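PDB 1Y9U: putative iron binding protein from Bordetella pertussis Tohama I, which probably binds ferric iron in the periplasm, as a solute-binding protein that holds the metal through tyrosine side chains. Local coordinates for residues G139-A153 against E304-D317. Sequence-based numbering, arbitrary orientation.
Sequences GQHPYNTALVAAMIA and EIAKYRKQASELVD
Arg309 lays its guanidinium across the first turn of helix 142-153, with the methyl of Ala146 over one face and two oxygens near its edge. Its NE donates to Thr145 OG1 and its NH2 to Pro142 O, each at 2.9 Å, while Asp63 adds a salt bridge to NH2. A bend at chi2 (75°) brings the arginine chain across Thr145 at about a right angle. Pro142 O takes a second bond, from Ala146 N on the opposite face of its plane. The helix directions make 105°, and the small Ala149 and Ala312 at the crossing are consistent with the close 7.8 Å approach of the axes: Ala149 is a knob among Ile305, Tyr308, Arg309 and Ala312, and Ala312 returns the fit among Thr145, Val148, Ala149 and Ile152. In this periplasmic binding protein fold the crossing lies close to the iron site: helix 142-153 carries Tyr143, an iron ligand of this protein though this chain holds no metal, its CB pointing away from helix 304-317, and the Pro142 side chain is about 9 Å from that of Tyr199. Farther along, Ile152 sends CG2 obliquely against Tyr308 CD2 (3.5 Å), and Ala153 CA covers a face of that ring. Before the helix, Gln140 turns its amide alongside Ser313: OE1 accepts from Ser313 OG at 2.7 Å, and NE2 donates to Ser313 O, near the amide plane, at 2.9 Å (164°). A water links NE2 onward to Asp317 OD1.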
ATOM      1  N   GLY A 139      12.742  -8.870  -6.245  1.00 10.86           N
ATOM      2  CA  GLY A 139      12.584  -7.605  -6.923  1.00 10.73           C
ATOM      3  C   GLY A 139      11.374  -7.490  -7.836  1.00 10.83           C
ATOM      4  O   GLY A 139      10.971  -6.386  -8.163  1.00 10.39           O
ATOM      5  N   GLN A 140      10.815  -8.624  -8.233  1.00 11.00           N
ATOM      6  CA  GLN A 140       9.613  -8.642  -9.061  1.00 11.54           C
ATOM      7  C   GLN A 140       8.314  -8.590  -8.263  1.00 11.38           C
ATOM      8  O   GLN A 140       7.225  -8.446  -8.846  1.00 12.43           O
ATOM      9  CB  GLN A 140       9.611  -9.873  -9.987  1.00 12.04           C
ATOM     10  CG  GLN A 140      10.674  -9.827 -11.095  1.00 12.57           C
ATOM     11  CD  GLN A 140      10.470  -8.688 -12.103  1.00 12.68           C
ATOM     12  OE1 GLN A 140       9.442  -8.017 -12.129  1.00 15.04           O
ATOM     13  NE2 GLN A 140      11.482  -8.469 -12.931  1.00 13.64           N
ATOM     14  N   HIS A 141       8.392  -8.667  -6.942  1.00 11.07           N
ATOM     15  CA  HIS A 141       7.173  -8.552  -6.177  1.00 11.01           C
ATOM     16  C   HIS A 141       6.576  -7.164  -6.379  1.00 11.31           C
ATOM     17  O   HIS A 141       7.314  -6.193  -6.428  1.00 10.44           O
ATOM     18  CB  HIS A 141       7.412  -8.787  -4.696  1.00 10.90           C
ATOM     19  CG  HIS A 141       6.134  -8.885  -3.927  1.00 10.45           C
ATOM     20  ND1 HIS A 141       5.473  -7.772  -3.453  1.00 11.15           N
ATOM     21  CD2 HIS A 141       5.351  -9.948  -3.640  1.00 12.72           C
ATOM     22  CE1 HIS A 141       4.355  -8.160  -2.858  1.00 11.96           C
ATOM     23  NE2 HIS A 141       4.255  -9.471  -2.965  1.00 12.97           N
ATOM     24  N   PRO A 142       5.254  -7.037  -6.516  1.00 11.67           N
ATOM     25  CA  PRO A 142       4.634  -5.716  -6.642  1.00 11.65           C
ATOM     26  C   PRO A 142       5.084  -4.638  -5.657  1.00 10.51           C
ATOM     27  O   PRO A 142       5.136  -3.468  -6.020  1.00 10.56           O
ATOM     28  CB  PRO A 142       3.155  -6.018  -6.504  1.00 12.82           C
ATOM     29  CG  PRO A 142       3.024  -7.363  -7.105  1.00 13.31           C
ATOM     30  CD  PRO A 142       4.262  -8.114  -6.695  1.00 11.67           C
ATOM     31  N   TYR A 143       5.403  -5.000  -4.413  1.00 10.34           N
ATOM     32  CA  TYR A 143       5.865  -3.983  -3.475  1.00 10.33           C
ATOM     33  C   TYR A 143       7.141  -3.321  -3.968  1.00 10.30           C
ATOM     34  O   TYR A 143       7.364  -2.126  -3.794  1.00 10.54           O
ATOM     35  CB  TYR A 143       6.159  -4.604  -2.121  1.00 10.70           C
ATOM     36  CG  TYR A 143       5.014  -5.223  -1.364  1.00 12.24           C
ATOM     37  CD1 TYR A 143       5.267  -6.116  -0.317  1.00 12.51           C
ATOM     38  CD2 TYR A 143       3.701  -4.909  -1.638  1.00 14.27           C
ATOM     39  CE1 TYR A 143       4.238  -6.673   0.408  1.00 15.20           C
ATOM     40  CE2 TYR A 143       2.669  -5.465  -0.922  1.00 16.62           C
ATOM     41  CZ  TYR A 143       2.948  -6.350   0.096  1.00 17.79           C
ATOM     42  OH  TYR A 143       1.902  -6.882   0.812  1.00 22.10           O
ATOM     43  N   ASN A 144       8.018  -4.138  -4.544  1.00  9.95           N
ATOM     44  CA  ASN A 144       9.290  -3.653  -5.042  1.00 10.17           C
ATOM     45  C   ASN A 144       9.170  -2.994  -6.403  1.00 10.38           C
ATOM     46  O   ASN A 144       9.794  -1.961  -6.626  1.00 10.67           O
ATOM     47  CB  ASN A 144      10.330  -4.767  -5.062  1.00  9.97           C
ATOM     48  CG  ASN A 144      10.872  -5.100  -3.677  1.00 10.36           C
ATOM     49  OD1 ASN A 144      10.899  -4.257  -2.786  1.00 11.12           O
ATOM     50  ND2 ASN A 144      11.275  -6.359  -3.491  1.00 10.74           N
ATOM     51  N   THR A 145       8.379  -3.548  -7.325  1.00 10.10           N
ATOM     52  CA  THR A 145       8.269  -2.897  -8.630  1.00 10.51           C
ATOM     53  C   THR A 145       7.625  -1.539  -8.534  1.00 10.44           C
ATOM     54  O   THR A 145       7.966  -0.659  -9.293  1.00 10.46           O
ATOM     55  CB  THR A 145       7.543  -3.728  -9.675  1.00 11.11           C
ATOM     56  OG1 THR A 145       6.208  -3.990  -9.237  1.00 12.11           O
ATOM     57  CG2 THR A 145       8.216  -5.082  -9.897  1.00 11.74           C
ATOM     58  N   ALA A 146       6.720  -1.345  -7.581  1.00 10.70           N
ATOM     59  CA  ALA A 146       6.145  -0.022  -7.392  1.00 10.95           C
ATOM     60  C   ALA A 146       7.198   0.990  -6.930  1.00 10.89           C
ATOM     61  O   ALA A 146       7.190   2.135  -7.361  1.00 11.15           O
ATOM     62  CB  ALA A 146       5.000  -0.077  -6.403  1.00 11.72           C
ATOM     63  N   LEU A 147       8.095   0.577  -6.024  1.00 10.24           N
ATOM     64  CA  LEU A 147       9.144   1.471  -5.516  1.00 10.87           C
ATOM     65  C   LEU A 147      10.103   1.830  -6.654  1.00 10.84           C
ATOM     66  O   LEU A 147      10.496   2.975  -6.813  1.00 10.88           O
ATOM     67  CB  LEU A 147       9.898   0.812  -4.340  1.00 11.38           C
ATOM     68  CG  LEU A 147      11.117   1.579  -3.804  1.00 12.38           C
ATOM     69  CD1 LEU A 147      10.733   2.919  -3.252  1.00 13.18           C
ATOM     70  CD2 LEU A 147      11.867   0.739  -2.749  1.00 13.13           C
ATOM     71  N   VAL A 148      10.471   0.820  -7.441  1.00 10.92           N
ATOM     72  CA  VAL A 148      11.337   1.016  -8.616  1.00 11.35           C
ATOM     73  C   VAL A 148      10.688   1.965  -9.621  1.00 11.41           C
ATOM     74  O   VAL A 148      11.345   2.839 -10.163  1.00 12.40           O
ATOM     75  CB  VAL A 148      11.730  -0.340  -9.254  1.00 11.67           C
ATOM     76  CG1 VAL A 148      12.549  -0.149 -10.549  1.00 11.96           C
ATOM     77  CG2 VAL A 148      12.528  -1.153  -8.228  1.00 11.26           C
ATOM     78  N   ALA A 149       9.393   1.812  -9.850  1.00 11.26           N
ATOM     79  CA  ALA A 149       8.668   2.696 -10.773  1.00 11.43           C
ATOM     80  C   ALA A 149       8.690   4.139 -10.289  1.00 12.05           C
ATOM     81  O   ALA A 149       8.926   5.067 -11.061  1.00 12.70           O
ATOM     82  CB  ALA A 149       7.235   2.209 -10.975  1.00 11.87           C
ATOM     83  N   ALA A 150       8.491   4.349  -8.997  1.00 11.98           N
ATOM     84  CA  ALA A 150       8.560   5.694  -8.445  1.00 12.14           C
ATOM     85  C   ALA A 150       9.974   6.258  -8.580  1.00 12.19           C
ATOM     86  O   ALA A 150      10.169   7.444  -8.839  1.00 12.80           O
ATOM     87  CB  ALA A 150       8.125   5.689  -6.987  1.00 11.85           C
ATOM     88  N   MET A 151      10.983   5.408  -8.395  1.00 12.13           N
ATOM     89  CA  MET A 151      12.367   5.846  -8.538  1.00 12.49           C
ATOM     90  C   MET A 151      12.664   6.279  -9.987  1.00 12.83           C
ATOM     91  O   MET A 151      13.362   7.257 -10.198  1.00 13.15           O
ATOM     92  CB  MET A 151      13.352   4.754  -8.090  1.00 12.53           C
ATOM     93  CG  MET A 151      14.801   5.249  -7.994  1.00 13.77           C
ATOM     94  SD  MET A 151      15.910   4.000  -7.299  1.00 14.72           S
ATOM     95  CE  MET A 151      15.487   4.083  -5.557  1.00 15.61           C
ATOM     96  N   ILE A 152      12.132   5.577 -10.977  1.00 12.48           N
ATOM     97  CA  ILE A 152      12.306   6.022 -12.379  1.00 13.64           C
ATOM     98  C   ILE A 152      11.655   7.391 -12.547  1.00 14.51           C
ATOM     99  O   ILE A 152      12.229   8.299 -13.140  1.00 15.55           O
ATOM    100  CB  ILE A 152      11.729   5.013 -13.379  1.00 13.34           C
ATOM    101  CG1 ILE A 152      12.453   3.664 -13.265  1.00 13.55           C
ATOM    102  CG2 ILE A 152      11.824   5.552 -14.810  1.00 16.13           C
ATOM    103  CD1 ILE A 152      11.809   2.551 -14.009  1.00 13.15           C
ATOM    104  N   ALA A 153      10.441   7.548 -12.020  1.00 15.07           N
ATOM    105  CA  ALA A 153       9.721   8.812 -12.142  1.00 15.76           C
ATOM    106  C   ALA A 153      10.507   9.983 -11.559  1.00 15.99           C
ATOM    107  O   ALA A 153      10.534  11.082 -12.133  1.00 17.37           O
ATOM    108  CB  ALA A 153       8.367   8.714 -11.470  1.00 15.61           C
ATOM    109  N   GLU A 304       1.700   7.710 -11.300  1.00 16.28           N
ATOM    110  CA  GLU A 304       3.041   7.541 -11.905  1.00 16.80           C
ATOM    111  C   GLU A 304       3.620   6.143 -11.688  1.00 16.93           C
ATOM    112  O   GLU A 304       4.393   5.638 -12.514  1.00 17.13           O
ATOM    113  CB  GLU A 304       4.028   8.602 -11.383  1.00 17.89           C
ATOM    114  CG  GLU A 304       3.704  10.028 -11.794  1.00 20.26           C
ATOM    115  CD  GLU A 304       4.134  10.331 -13.221  1.00 24.48           C
ATOM    116  OE1 GLU A 304       3.306  10.168 -14.125  1.00 28.25           O
ATOM    117  OE2 GLU A 304       5.306  10.705 -13.425  1.00 27.84           O
ATOM    118  N   ILE A 305       3.280   5.520 -10.567  1.00 16.17           N
ATOM    119  CA  ILE A 305       3.747   4.164 -10.289  1.00 15.52           C
ATOM    120  C   ILE A 305       3.200   3.197 -11.346  1.00 16.05           C
ATOM    121  O   ILE A 305       3.916   2.345 -11.869  1.00 16.50           O
ATOM    122  CB  ILE A 305       3.340   3.733  -8.859  1.00 15.06           C
ATOM    123  CG1 ILE A 305       4.114   4.538  -7.830  1.00 15.36           C
ATOM    124  CG2 ILE A 305       3.548   2.244  -8.651  1.00 14.89           C
ATOM    125  CD1 ILE A 305       3.450   4.522  -6.482  1.00 16.82           C
ATOM    126  N   ALA A 306       1.927   3.352 -11.689  1.00 15.74           N
ATOM    127  CA  ALA A 306       1.318   2.541 -12.723  1.00 16.04           C
ATOM    128  C   ALA A 306       1.930   2.834 -14.095  1.00 16.09           C
ATOM    129  O   ALA A 306       2.165   1.905 -14.862  1.00 17.21           O
ATOM    130  CB  ALA A 306      -0.199   2.772 -12.755  1.00 15.88           C
ATOM    131  N   LYS A 307       2.209   4.103 -14.371  1.00 16.49           N
ATOM    132  CA  LYS A 307       2.827   4.531 -15.640  1.00 17.15           C
ATOM    133  C   LYS A 307       4.174   3.853 -15.890  1.00 16.68           C
ATOM    134  O   LYS A 307       4.459   3.488 -17.009  1.00 17.72           O
ATOM    135  CB  LYS A 307       3.035   6.060 -15.656  1.00 18.18           C
ATOM    136  CG  LYS A 307       3.735   6.646 -16.914  1.00 20.64           C
ATOM    137  CD  LYS A 307       3.928   8.172 -16.851  1.00 23.37           C
ATOM    138  CE  LYS A 307       4.813   8.709 -18.014  1.00 24.87           C
ATOM    139  NZ  LYS A 307       4.756  10.205 -18.165  1.00 26.43           N
ATOM    140  N   TYR A 308       4.998   3.721 -14.847  1.00 16.11           N
ATOM    141  CA  TYR A 308       6.373   3.229 -14.982  1.00 15.82           C
ATOM    142  C   TYR A 308       6.540   1.772 -14.531  1.00 14.69           C
ATOM    143  O   TYR A 308       7.672   1.277 -14.486  1.00 15.25           O
ATOM    144  CB  TYR A 308       7.336   4.130 -14.198  1.00 15.98           C
ATOM    145  CG  TYR A 308       7.558   5.482 -14.814  1.00 16.87           C
ATOM    146  CD1 TYR A 308       6.889   6.607 -14.350  1.00 18.61           C
ATOM    147  CD2 TYR A 308       8.446   5.645 -15.874  1.00 19.77           C
ATOM    148  CE1 TYR A 308       7.099   7.855 -14.913  1.00 20.83           C
ATOM    149  CE2 TYR A 308       8.658   6.894 -16.450  1.00 21.92           C
ATOM    150  CZ  TYR A 308       7.979   7.993 -15.964  1.00 21.63           C
ATOM    151  OH  TYR A 308       8.173   9.246 -16.524  1.00 24.51           O
ATOM    152  N   ARG A 309       5.450   1.065 -14.246  1.00 14.61           N
ATOM    153  CA  ARG A 309       5.494  -0.270 -13.652  1.00 14.33           C
ATOM    154  C   ARG A 309       6.186  -1.298 -14.539  1.00 15.12           C
ATOM    155  O   ARG A 309       7.042  -2.051 -14.083  1.00 14.70           O
ATOM    156  CB  ARG A 309       4.092  -0.788 -13.247  1.00 14.63           C
ATOM    157  CG  ARG A 309       4.160  -1.805 -12.114  1.00 13.85           C
ATOM    158  CD  ARG A 309       4.432  -1.136 -10.770  1.00 14.29           C
ATOM    159  NE  ARG A 309       4.180  -1.936  -9.584  1.00 13.42           N
ATOM    160  CZ  ARG A 309       3.018  -2.037  -8.943  1.00 12.74           C
ATOM    161  NH1 ARG A 309       1.929  -1.413  -9.386  1.00 13.70           N
ATOM    162  NH2 ARG A 309       2.957  -2.744  -7.832  1.00 11.74           N
ATOM    163  N   LYS A 310       5.798  -1.329 -15.807  1.00 16.50           N
ATOM    164  CA  LYS A 310       6.365  -2.306 -16.729  1.00 17.51           C
ATOM    165  C   LYS A 310       7.850  -2.005 -16.966  1.00 16.80           C
ATOM    166  O   LYS A 310       8.663  -2.917 -16.937  1.00 17.35           O
ATOM    167  CB  LYS A 310       5.592  -2.321 -18.049  1.00 18.84           C
ATOM    168  CG  LYS A 310       6.006  -3.424 -19.023  1.00 22.91           C
ATOM    169  CD  LYS A 310       5.547  -3.131 -20.458  1.00 28.17           C
ATOM    170  CE  LYS A 310       4.024  -3.188 -20.601  1.00 30.91           C
ATOM    171  NZ  LYS A 310       3.540  -2.931 -21.996  1.00 33.45           N
ATOM    172  N   GLN A 311       8.213  -0.741 -17.122  1.00 16.80           N
ATOM    173  CA  GLN A 311       9.610  -0.337 -17.260  1.00 16.82           C
ATOM    174  C   GLN A 311      10.434  -0.782 -16.037  1.00 16.37           C
ATOM    175  O   GLN A 311      11.550  -1.264 -16.161  1.00 17.48           O
ATOM    176  CB  GLN A 311       9.736   1.184 -17.440  1.00 17.30           C
ATOM    177  CG  GLN A 311      11.149   1.641 -17.851  1.00 18.98           C
ATOM    178  CD  GLN A 311      11.294   3.130 -18.096  1.00 20.92           C
ATOM    179  OE1 GLN A 311      10.312   3.876 -18.081  1.00 22.74           O
ATOM    180  NE2 GLN A 311      12.526   3.569 -18.303  1.00 21.24           N
ATOM    181  N   ALA A 312       9.849  -0.640 -14.855  1.00 14.86           N
ATOM    182  CA  ALA A 312      10.499  -1.015 -13.614  1.00 13.83           C
ATOM    183  C   ALA A 312      10.743  -2.512 -13.567  1.00 13.60           C
ATOM    184  O   ALA A 312      11.833  -2.939 -13.221  1.00 13.59           O
ATOM    185  CB  ALA A 312       9.633  -0.584 -12.436  1.00 13.78           C
ATOM    186  N   SER A 313       9.729  -3.317 -13.894  1.00 13.64           N
ATOM    187  CA  SER A 313       9.846  -4.759 -13.898  1.00 13.69           C
ATOM    188  C   SER A 313      10.937  -5.212 -14.881  1.00 14.77           C
ATOM    189  O   SER A 313      11.711  -6.146 -14.621  1.00 14.49           O
ATOM    190  CB  SER A 313       8.515  -5.428 -14.267  1.00 14.42           C
ATOM    191  OG  SER A 313       8.637  -6.829 -14.364  1.00 15.65           O
ATOM    192  N   GLU A 314      10.978  -4.546 -16.027  1.00 15.50           N
ATOM    193  CA  GLU A 314      11.958  -4.909 -17.044  1.00 16.54           C
ATOM    194  C   GLU A 314      13.365  -4.547 -16.574  1.00 15.71           C
ATOM    195  O   GLU A 314      14.309  -5.294 -16.870  1.00 15.99           O
ATOM    196  CB  GLU A 314      11.565  -4.336 -18.413  1.00 18.25           C
ATOM    197  CG  GLU A 314      10.384  -5.121 -18.980  1.00 22.50           C
ATOM    198  CD  GLU A 314       9.630  -4.475 -20.140  1.00 26.92           C
ATOM    199  OE1 GLU A 314      10.020  -3.389 -20.623  1.00 30.88           O
ATOM    200  OE2 GLU A 314       8.625  -5.092 -20.572  1.00 30.37           O
ATOM    201  N   LEU A 315      13.518  -3.455 -15.822  1.00 15.11           N
ATOM    202  CA  LEU A 315      14.831  -3.089 -15.271  1.00 15.26           C
ATOM    203  C   LEU A 315      15.287  -4.111 -14.220  1.00 14.24           C
ATOM    204  O   LEU A 315      16.442  -4.509 -14.166  1.00 13.63           O
ATOM    205  CB  LEU A 315      14.818  -1.693 -14.656  1.00 16.69           C
ATOM    206  CG  LEU A 315      15.207  -0.458 -15.449  1.00 18.76           C
ATOM    207  CD1 LEU A 315      15.314   0.703 -14.488  1.00 19.71           C
ATOM    208  CD2 LEU A 315      16.506  -0.639 -16.236  1.00 18.81           C
ATOM    209  N   VAL A 316      14.380  -4.540 -13.359  1.00 13.31           N
ATOM    210  CA  VAL A 316      14.691  -5.550 -12.372  1.00 12.62           C
ATOM    211  C   VAL A 316      15.213  -6.822 -13.046  1.00 12.90           C
ATOM    212  O   VAL A 316      16.206  -7.410 -12.608  1.00 12.91           O
ATOM    213  CB  VAL A 316      13.442  -5.824 -11.487  1.00 11.97           C
ATOM    214  CG1 VAL A 316      13.611  -7.099 -10.652  1.00 11.77           C
ATOM    215  CG2 VAL A 316      13.127  -4.623 -10.583  1.00 12.28           C
ATOM    216  N   ASP A 317      14.577  -7.209 -14.150  1.00 13.42           N
ATOM    217  CA  ASP A 317      15.002  -8.388 -14.903  1.00 14.28           C
ATOM    218  C   ASP A 317      16.350  -8.182 -15.613  1.00 13.91           C
ATOM    219  O   ASP A 317      17.188  -9.095 -15.611  1.00 14.74           O
ATOM    220  CB  ASP A 317      13.939  -8.802 -15.910  1.00 15.11           C
ATOM    221  CG  ASP A 317      14.116 -10.200 -16.381  1.00 19.28           C
ATOM    222  OD1 ASP A 317      14.128 -11.141 -15.546  1.00 22.26           O
ATOM    223  OD2 ASP A 317      14.234 -10.453 -17.589  1.00 25.86           O
TER
HETATM  224  O   HOH W   1      13.551 -10.666 -12.725  1.00 19.11           O